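C-1-tetrahydrofolate synthase, cytoplasmic, putative (Trypanosoma brucei, PDB 4CJX) probably interconverts one-carbon forms of tetrahydrofolate as a homodimeric, NADP-dependent methylenetetrahydrofolate dehydrogenase and methenyltetrahydrofolate cyclohydrolase. Local coordinates at residues A32-I37 with T300-L305; H155-N160 with N206-V211. All coordinates share one frame; numbering follows the deposited sequence.

Contact 1 of 2, residues A32-I37 with T300-L305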
ATOM      1  N   ALA B  32       6.713   6.707  29.160  1.00 25.56           N
ATOM      2  CA  ALA B  32       8.166   6.778  29.319  1.00 25.96           C
ATOM      3  C   ALA B  32       8.899   6.832  27.974  1.00 25.02           C
ATOM      4  O   ALA B  32       9.907   7.513  27.855  1.00 25.58           O
ATOM      5  CB  ALA B  32       8.665   5.592  30.128  1.00 26.86           C
ATOM      6  N   VAL B  33       8.429   6.099  26.973  1.00 23.56           N
ATOM      7  CA  VAL B  33       9.061   6.148  25.654  1.00 23.00           C
ATOM      8  C   VAL B  33       8.922   7.569  25.008  1.00 22.81           C
ATOM      9  O   VAL B  33       9.879   8.129  24.450  1.00 22.60           O
ATOM     10  CB  VAL B  33       8.498   5.055  24.724  1.00 21.87           C
ATOM     11  CG1 VAL B  33       8.896   5.295  23.266  1.00 21.33           C
ATOM     12  CG2 VAL B  33       8.983   3.682  25.169  1.00 22.63           C
ATOM     13  N   ALA B  34       7.719   8.110  25.090  1.00 22.61           N
ATOM     14  CA  ALA B  34       7.411   9.444  24.599  1.00 22.92           C
ATOM     15  C   ALA B  34       8.244  10.480  25.348  1.00 24.53           C
ATOM     16  O   ALA B  34       8.854  11.332  24.732  1.00 25.12           O
ATOM     17  CB  ALA B  34       5.923   9.717  24.788  1.00 22.65           C
ATOM     18  N   LYS B  35       8.307  10.347  26.676  1.00 25.90           N
ATOM     19  CA  LYS B  35       9.128  11.213  27.523  1.00 27.65           C
ATOM     20  C   LYS B  35      10.588  11.279  27.030  1.00 28.65           C
ATOM     21  O   LYS B  35      11.147  12.382  26.874  1.00 29.33           O
ATOM     22  CB  LYS B  35       9.084  10.739  28.979  1.00 28.68           C
ATOM     23  CG  LYS B  35       8.971  11.826  30.030  1.00 30.46           C
ATOM     24  N   ALA B  36      11.201  10.117  26.780  1.00 28.32           N
ATOM     25  CA  ALA B  36      12.615  10.076  26.366  1.00 29.60           C
ATOM     26  C   ALA B  36      12.819  10.707  24.993  1.00 29.25           C
ATOM     27  O   ALA B  36      13.723  11.527  24.795  1.00 30.88           O
ATOM     28  CB  ALA B  36      13.159   8.654  26.374  1.00 29.58           C
ATOM     29  N   ILE B  37      11.964  10.342  24.058  1.00 27.55           N
ATOM     30  CA  ILE B  37      11.963  10.955  22.743  1.00 27.05           C
ATOM     31  C   ILE B  37      11.824  12.471  22.854  1.00 28.16           C
ATOM     32  O   ILE B  37      12.596  13.213  22.245  1.00 28.97           O
ATOM     33  CB  ILE B  37      10.805  10.412  21.898  1.00 25.68           C
ATOM     34  CG1 ILE B  37      11.041   8.918  21.576  1.00 25.24           C
ATOM     35  CG2 ILE B  37      10.614  11.258  20.644  1.00 25.44           C
ATOM     36  CD1 ILE B  37       9.855   8.186  20.974  1.00 23.92           C
ATOM     37  N   THR B 300       2.476   7.995  19.496  1.00 20.06           N
ATOM     38  CA  THR B 300       1.902   8.608  18.315  1.00 20.27           C
ATOM     39  C   THR B 300       2.088  10.144  18.298  1.00 21.06           C
ATOM     40  O   THR B 300       2.467  10.710  17.274  1.00 21.20           O
ATOM     41  CB  THR B 300       0.414   8.237  18.173  1.00 19.74           C
ATOM     42  OG1 THR B 300       0.325   6.831  17.954  1.00 18.54           O
ATOM     43  CG2 THR B 300      -0.231   8.967  17.006  1.00 20.07           C
ATOM     44  N   VAL B 301       1.842  10.795  19.431  1.00 20.99           N
ATOM     45  CA  VAL B 301       2.084  12.235  19.550  1.00 22.04           C
ATOM     46  C   VAL B 301       3.561  12.567  19.347  1.00 23.09           C
ATOM     47  O   VAL B 301       3.893  13.545  18.660  1.00 23.82           O
ATOM     48  CB  VAL B 301       1.629  12.794  20.920  1.00 22.23           C
ATOM     49  CG1 VAL B 301       2.006  14.263  21.072  1.00 23.76           C
ATOM     50  CG2 VAL B 301       0.132  12.605  21.119  1.00 21.48           C
ATOM     51  N   SER B 302       4.444  11.759  19.942  1.00 23.05           N
ATOM     52  CA  SER B 302       5.887  11.967  19.833  1.00 24.30           C
ATOM     53  C   SER B 302       6.389  11.823  18.396  1.00 24.35           C
ATOM     54  O   SER B 302       7.307  12.529  17.980  1.00 24.97           O
ATOM     55  CB  SER B 302       6.648  10.981  20.734  1.00 24.19           C
ATOM     56  OG  SER B 302       6.302  11.213  22.090  1.00 25.00           O
ATOM     57  N   MET B 303       5.806  10.900  17.654  1.00 23.11           N
ATOM     58  CA  MET B 303       6.195  10.716  16.252  1.00 23.81           C
ATOM     59  C   MET B 303       5.777  11.889  15.354  1.00 23.74           C
ATOM     60  O   MET B 303       6.445  12.164  14.357  1.00 24.23           O
ATOM     61  CB  MET B 303       5.636   9.403  15.695  1.00 23.58           C
ATOM     62  CG  MET B 303       6.180   8.138  16.359  1.00 23.96           C
ATOM     63  SD  MET B 303       7.981   8.060  16.427  1.00 28.23           S
ATOM     64  CE  MET B 303       8.308   8.682  18.058  1.00 27.98           C
ATOM     65  N   LEU B 304       4.675  12.550  15.688  1.00 22.85           N
ATOM     66  CA  LEU B 304       4.239  13.731  14.951  1.00 23.67           C
ATOM     67  C   LEU B 304       5.276  14.832  15.135  1.00 25.10           C
ATOM     68  O   LEU B 304       5.601  15.531  14.195  1.00 25.82           O
ATOM     69  CB  LEU B 304       2.865  14.218  15.423  1.00 23.31           C
ATOM     70  CG  LEU B 304       2.467  15.652  15.052  1.00 24.57           C
ATOM     71  CD1 LEU B 304       2.344  15.808  13.541  1.00 24.84           C
ATOM     72  CD2 LEU B 304       1.169  16.060  15.728  1.00 24.41           C
ATOM     73  N   LEU B 305       5.780  14.967  16.362  1.00 25.37           N
ATOM     74  CA  LEU B 305       6.805  15.959  16.684  1.00 27.12           C
ATOM     75  C   LEU B 305       8.129  15.623  15.968  1.00 27.76           C
ATOM     76  O   LEU B 305       8.840  16.511  15.498  1.00 28.96           O
ATOM     77  CB  LEU B 305       7.012  16.042  18.198  1.00 27.33           C
ATOM     78  CG  LEU B 305       5.784  16.409  19.043  1.00 27.07           C
ATOM     79  CD1 LEU B 305       6.214  16.693  20.470  1.00 27.95           C
ATOM     80  CD2 LEU B 305       5.029  17.604  18.492  1.00 27.94           C
TER
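Ile37 reaches from helix 30-51 across to Ser302 and Met303 on helix 296-316. Its CB is directed at the partner helix. CG2, placed anti to the backbone N by a chi1 of -67°, lies 4.0 Å from CB of Ser302. The other branch runs through CG1 to CD1, extended at chi2 (169°), and ends 3.3 Å from CE of Met303, tighter than usual for two methyl groups. Met303 starts out pointing away from this helix, but bends at chi2 and chi3 bring its CE back, where it meets Ile37 at about a right angle. A flexible thioether suits such a detour; a beta-branched isoleucine can serve two neighbours at once.

One turn earlier, the backbones come nearest, with CA of Ala34 5.6 Å from CA of Ser302. The small side chains make room for this: OG of Ser302 sits 3.1 Å from CB of Ala34. The short segments run nearly parallel, their axes 9.3 Å apart at an angle of 19°. The next-door Val301 touches the bound inhibitor, so the seam lies next to its pocket. The serine hydroxyl bonds to Gln38 of the first helix, with a weaker bond to Pro298 O in its own. The seam is thus mixed: methyl contacts of Ile37 with Ser302 CB and Met303, plus a buried hydroxyl that pins the two helices together through Gln38.

Contact 2 of 2, residues H155-N160 with N206-V211; sequences HIRERN and NEDATV
Arg157 lies along Asn206 and brings its guanidinium to Asp208, spanning the gap between a surface loop and the end of helix 197-206. With CG anti to its own carbonyl carbon, the chain passes the Asn206 amide, CG being 3.5 Å from OD1 of Asn206. A bend at chi3 (85°) then turns the head group toward the backbone. There NH2 donates to O of Asn206 at 3.1 Å with an N-H...O angle of 160°. The acceptor is almost in the guanidinium plane, whereas the donor stands above the plane of the carbonyl; NE adds a weak bond to the same oxygen.

The same NH2 forms a salt bridge to OD1 of Asp208 at 2.7 Å. The carboxylate approaches obliquely, its plane turned 50° from the guanidinium. Arginine suits this place because its long chain can serve a helix-end carbonyl and an acid together. OD1 of Asp208 is also bridged by Arg192 of the second subunit, an NADP-binding residue, and two cations would be expected to keep the acid ionised.

Asn206 also ties the loop down: its ND2 bonds to Leu154 O, while a water donates to O of His155 (3.0 Å) and, weakly, to OD1 of Asn206. The type I turn from Ile156 to Arg159 presents Arg157 to these partners. Asp208, at positive phi, is the C' residue of a Schellman motif. This ends the helix of a beta-alpha-beta unit (186-190, 197-206, 210-214) in the Rossmann-type NAD(P)-binding domain, at the dimer interface.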
ATOM      1  N   HIS B 155       6.487   1.671   0.424  1.00 22.34           N
ATOM      2  CA  HIS B 155       6.801   0.339  -0.082  1.00 23.75           C
ATOM      3  C   HIS B 155       8.168   0.252  -0.766  1.00 25.66           C
ATOM      4  O   HIS B 155       8.653  -0.855  -1.047  1.00 26.20           O
ATOM      5  CB  HIS B 155       5.714  -0.124  -1.049  1.00 24.32           C
ATOM      6  CG  HIS B 155       5.798   0.510  -2.394  1.00 25.32           C
ATOM      7  ND1 HIS B 155       5.275   1.758  -2.666  1.00 24.98           N
ATOM      8  CD2 HIS B 155       6.360   0.074  -3.546  1.00 27.03           C
ATOM      9  CE1 HIS B 155       5.517   2.060  -3.933  1.00 26.30           C
ATOM     10  NE2 HIS B 155       6.166   1.052  -4.488  1.00 27.54           N
ATOM     11  N   ILE B 156       8.788   1.404  -1.040  1.00 26.65           N
ATOM     12  CA  ILE B 156      10.107   1.434  -1.663  1.00 29.27           C
ATOM     13  C   ILE B 156      11.160   1.138  -0.597  1.00 30.10           C
ATOM     14  O   ILE B 156      11.522   2.013   0.187  1.00 29.74           O
ATOM     15  CB  ILE B 156      10.455   2.820  -2.269  1.00 29.83           C
ATOM     16  CG1 ILE B 156       9.303   3.387  -3.110  1.00 30.12           C
ATOM     17  CG2 ILE B 156      11.751   2.747  -3.075  1.00 31.58           C
ATOM     18  CD1 ILE B 156       8.875   2.492  -4.229  1.00 31.52           C
ATOM     19  N   ARG B 157      11.694  -0.069  -0.588  1.00 32.33           N
ATOM     20  CA  ARG B 157      12.642  -0.424   0.461  1.00 33.71           C
ATOM     21  C   ARG B 157      14.027   0.138   0.138  1.00 35.02           C
ATOM     22  O   ARG B 157      14.836   0.352   1.035  1.00 35.00           O
ATOM     23  CB  ARG B 157      12.705  -1.930   0.617  1.00 35.66           C
ATOM     24  CG  ARG B 157      11.336  -2.564   0.868  1.00 35.50           C
ATOM     25  CD  ARG B 157      11.385  -4.041   0.516  1.00 37.71           C
ATOM     26  NE  ARG B 157      11.891  -4.810   1.638  1.00 38.43           N
ATOM     27  CZ  ARG B 157      12.534  -5.969   1.543  1.00 40.14           C
ATOM     28  NH1 ARG B 157      12.786  -6.522   0.352  1.00 42.18           N
ATOM     29  NH2 ARG B 157      12.933  -6.579   2.652  1.00 38.92           N
ATOM     30  N   GLU B 158      14.280   0.398  -1.147  1.00 35.69           N
ATOM     31  CA  GLU B 158      15.563   0.942  -1.586  1.00 36.85           C
ATOM     32  C   GLU B 158      15.741   2.416  -1.221  1.00 35.37           C
ATOM     33  O   GLU B 158      16.813   2.963  -1.429  1.00 36.22           O
ATOM     34  CB  GLU B 158      15.735   0.774  -3.108  1.00 39.08           C
ATOM     35  CG  GLU B 158      15.571  -0.662  -3.622  1.00 40.38           C
ATOM     36  CD  GLU B 158      14.167  -0.978  -4.150  1.00 39.96           C
ATOM     37  OE1 GLU B 158      13.175  -0.441  -3.614  1.00 37.81           O
ATOM     38  OE2 GLU B 158      14.052  -1.771  -5.111  1.00 41.67           O
ATOM     39  N   ARG B 159      14.696   3.064  -0.708  1.00 33.50           N
ATOM     40  CA  ARG B 159      14.771   4.473  -0.295  1.00 33.10           C
ATOM     41  C   ARG B 159      14.176   4.623   1.090  1.00 32.15           C
ATOM     42  O   ARG B 159      13.185   3.996   1.381  1.00 31.03           O
ATOM     43  CB  ARG B 159      13.975   5.364  -1.263  1.00 32.37           C
ATOM     44  CG  ARG B 159      14.467   5.377  -2.698  1.00 33.79           C
ATOM     45  CD  ARG B 159      15.760   6.175  -2.850  1.00 35.02           C
ATOM     46  NE  ARG B 159      16.157   6.268  -4.249  1.00 36.64           N
ATOM     47  CZ  ARG B 159      16.674   5.265  -4.961  1.00 37.76           C
ATOM     48  NH1 ARG B 159      16.895   4.076  -4.415  1.00 37.57           N
ATOM     49  NH2 ARG B 159      16.978   5.448  -6.226  1.00 39.37           N
ATOM     50  N   ASN B 160      14.739   5.458   1.948  1.00 36.49           N
ATOM     51  CA  ASN B 160      14.068   5.689   3.235  1.00 37.16           C
ATOM     52  C   ASN B 160      13.142   6.900   3.122  1.00 36.66           C
ATOM     53  O   ASN B 160      13.559   7.969   2.701  1.00 38.11           O
ATOM     54  CB  ASN B 160      15.034   5.784   4.425  1.00 39.26           C
ATOM     55  CG  ASN B 160      16.148   6.776   4.201  1.00 43.15           C
ATOM     56  OD1 ASN B 160      16.059   7.651   3.345  1.00 46.34           O
ATOM     57  ND2 ASN B 160      17.223   6.638   4.973  1.00 46.05           N
ATOM     58  N   ASN B 206       8.264  -4.767   4.899  1.00 19.62           N
ATOM     59  CA  ASN B 206       9.615  -4.260   4.578  1.00 20.94           C
ATOM     60  C   ASN B 206      10.694  -4.825   5.494  1.00 21.57           C
ATOM     61  O   ASN B 206      11.819  -4.987   5.065  1.00 23.49           O
ATOM     62  CB  ASN B 206       9.690  -2.735   4.636  1.00 21.17           C
ATOM     63  CG  ASN B 206       8.866  -2.053   3.546  1.00 21.45           C
ATOM     64  OD1 ASN B 206       8.370  -2.686   2.630  1.00 21.38           O
ATOM     65  ND2 ASN B 206       8.741  -0.741   3.645  1.00 22.02           N
ATOM     66  N   GLU B 207      10.356  -5.130   6.740  1.00 21.55           N
ATOM     67  CA  GLU B 207      11.281  -5.808   7.672  1.00 22.67           C
ATOM     68  C   GLU B 207      11.293  -7.338   7.486  1.00 22.21           C
ATOM     69  O   GLU B 207      11.812  -8.047   8.354  1.00 23.00           O
ATOM     70  CB  GLU B 207      10.913  -5.525   9.143  1.00 22.77           C
ATOM     71  CG  GLU B 207      10.839  -4.074   9.542  1.00 24.12           C
ATOM     72  CD  GLU B 207      12.172  -3.363   9.501  1.00 27.34           C
ATOM     73  OE1 GLU B 207      13.217  -4.001   9.751  1.00 30.10           O
ATOM     74  OE2 GLU B 207      12.188  -2.151   9.197  1.00 29.77           O
ATOM     75  N   ASP B 208      10.723  -7.838   6.387  1.00 21.06           N
ATOM     76  CA  ASP B 208      10.649  -9.268   6.095  1.00 20.55           C
ATOM     77  C   ASP B 208       9.798 -10.111   7.047  1.00 19.18           C
ATOM     78  O   ASP B 208      10.044 -11.285   7.228  1.00 19.37           O
ATOM     79  CB  ASP B 208      12.061  -9.860   5.970  1.00 21.87           C
ATOM     80  CG  ASP B 208      12.738  -9.450   4.698  1.00 22.91           C
ATOM     81  OD1 ASP B 208      12.084  -8.825   3.843  1.00 22.61           O
ATOM     82  OD2 ASP B 208      13.922  -9.768   4.541  1.00 24.63           O
ATOM     83  N   ALA B 209       8.779  -9.526   7.639  1.00 17.83           N
ATOM     84  CA  ALA B 209       7.742 -10.334   8.272  1.00 16.83           C
ATOM     85  C   ALA B 209       6.830 -10.871   7.169  1.00 16.57           C
ATOM     86  O   ALA B 209       6.753 -10.278   6.085  1.00 16.14           O
ATOM     87  CB  ALA B 209       6.943  -9.503   9.245  1.00 15.92           C
ATOM     88  N   THR B 210       6.154 -11.980   7.475  1.00 16.41           N
ATOM     89  CA  THR B 210       5.031 -12.507   6.696  1.00 16.41           C
ATOM     90  C   THR B 210       3.728 -11.988   7.298  1.00 15.76           C
ATOM     91  O   THR B 210       3.268 -12.471   8.344  1.00 16.40           O
ATOM     92  CB  THR B 210       5.037 -14.034   6.714  1.00 16.76           C
ATOM     93  OG1 THR B 210       6.275 -14.472   6.168  1.00 17.62           O
ATOM     94  CG2 THR B 210       3.887 -14.647   5.872  1.00 16.92           C
ATOM     95  N   VAL B 211       3.136 -11.004   6.633  1.00 15.21           N
ATOM     96  CA  VAL B 211       2.039 -10.227   7.191  1.00 14.45           C
ATOM     97  C   VAL B 211       0.678 -10.743   6.729  1.00 14.44           C
ATOM     98  O   VAL B 211       0.433 -10.962   5.538  1.00 16.19           O
ATOM     99  CB  VAL B 211       2.176  -8.734   6.783  1.00 14.38           C
ATOM    100  CG1 VAL B 211       1.001  -7.913   7.279  1.00 14.02           C
ATOM    101  CG2 VAL B 211       3.498  -8.165   7.290  1.00 14.59           C
TER
HETATM  102  O   HOH W   1       7.951  -3.721  -0.575  1.00 28.11           O

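Overall arrangement
The centres of the two contacts are 23 Å apart, and about 13 Å separates their nearest atoms. Both segments of contact 2 fall between the two of contact 1 in the sequence. Contact 1 brings helix 30-51 against helix 296-316; it is buried and close to the inhibitor pocket. Contact 2 stays within the NAD(P)-binding domain, at the surface, where helix 197-206 leads into strand 210-214, an edge strand, within this chain, of the parallel sheet. Val211 there makes backbone bonds to the second subunit. Contact 1 therefore joins a helix near the start of the chain to one near its end, beside what is probably the folate site, while contact 2 lies at the dimer interface near bound NADP.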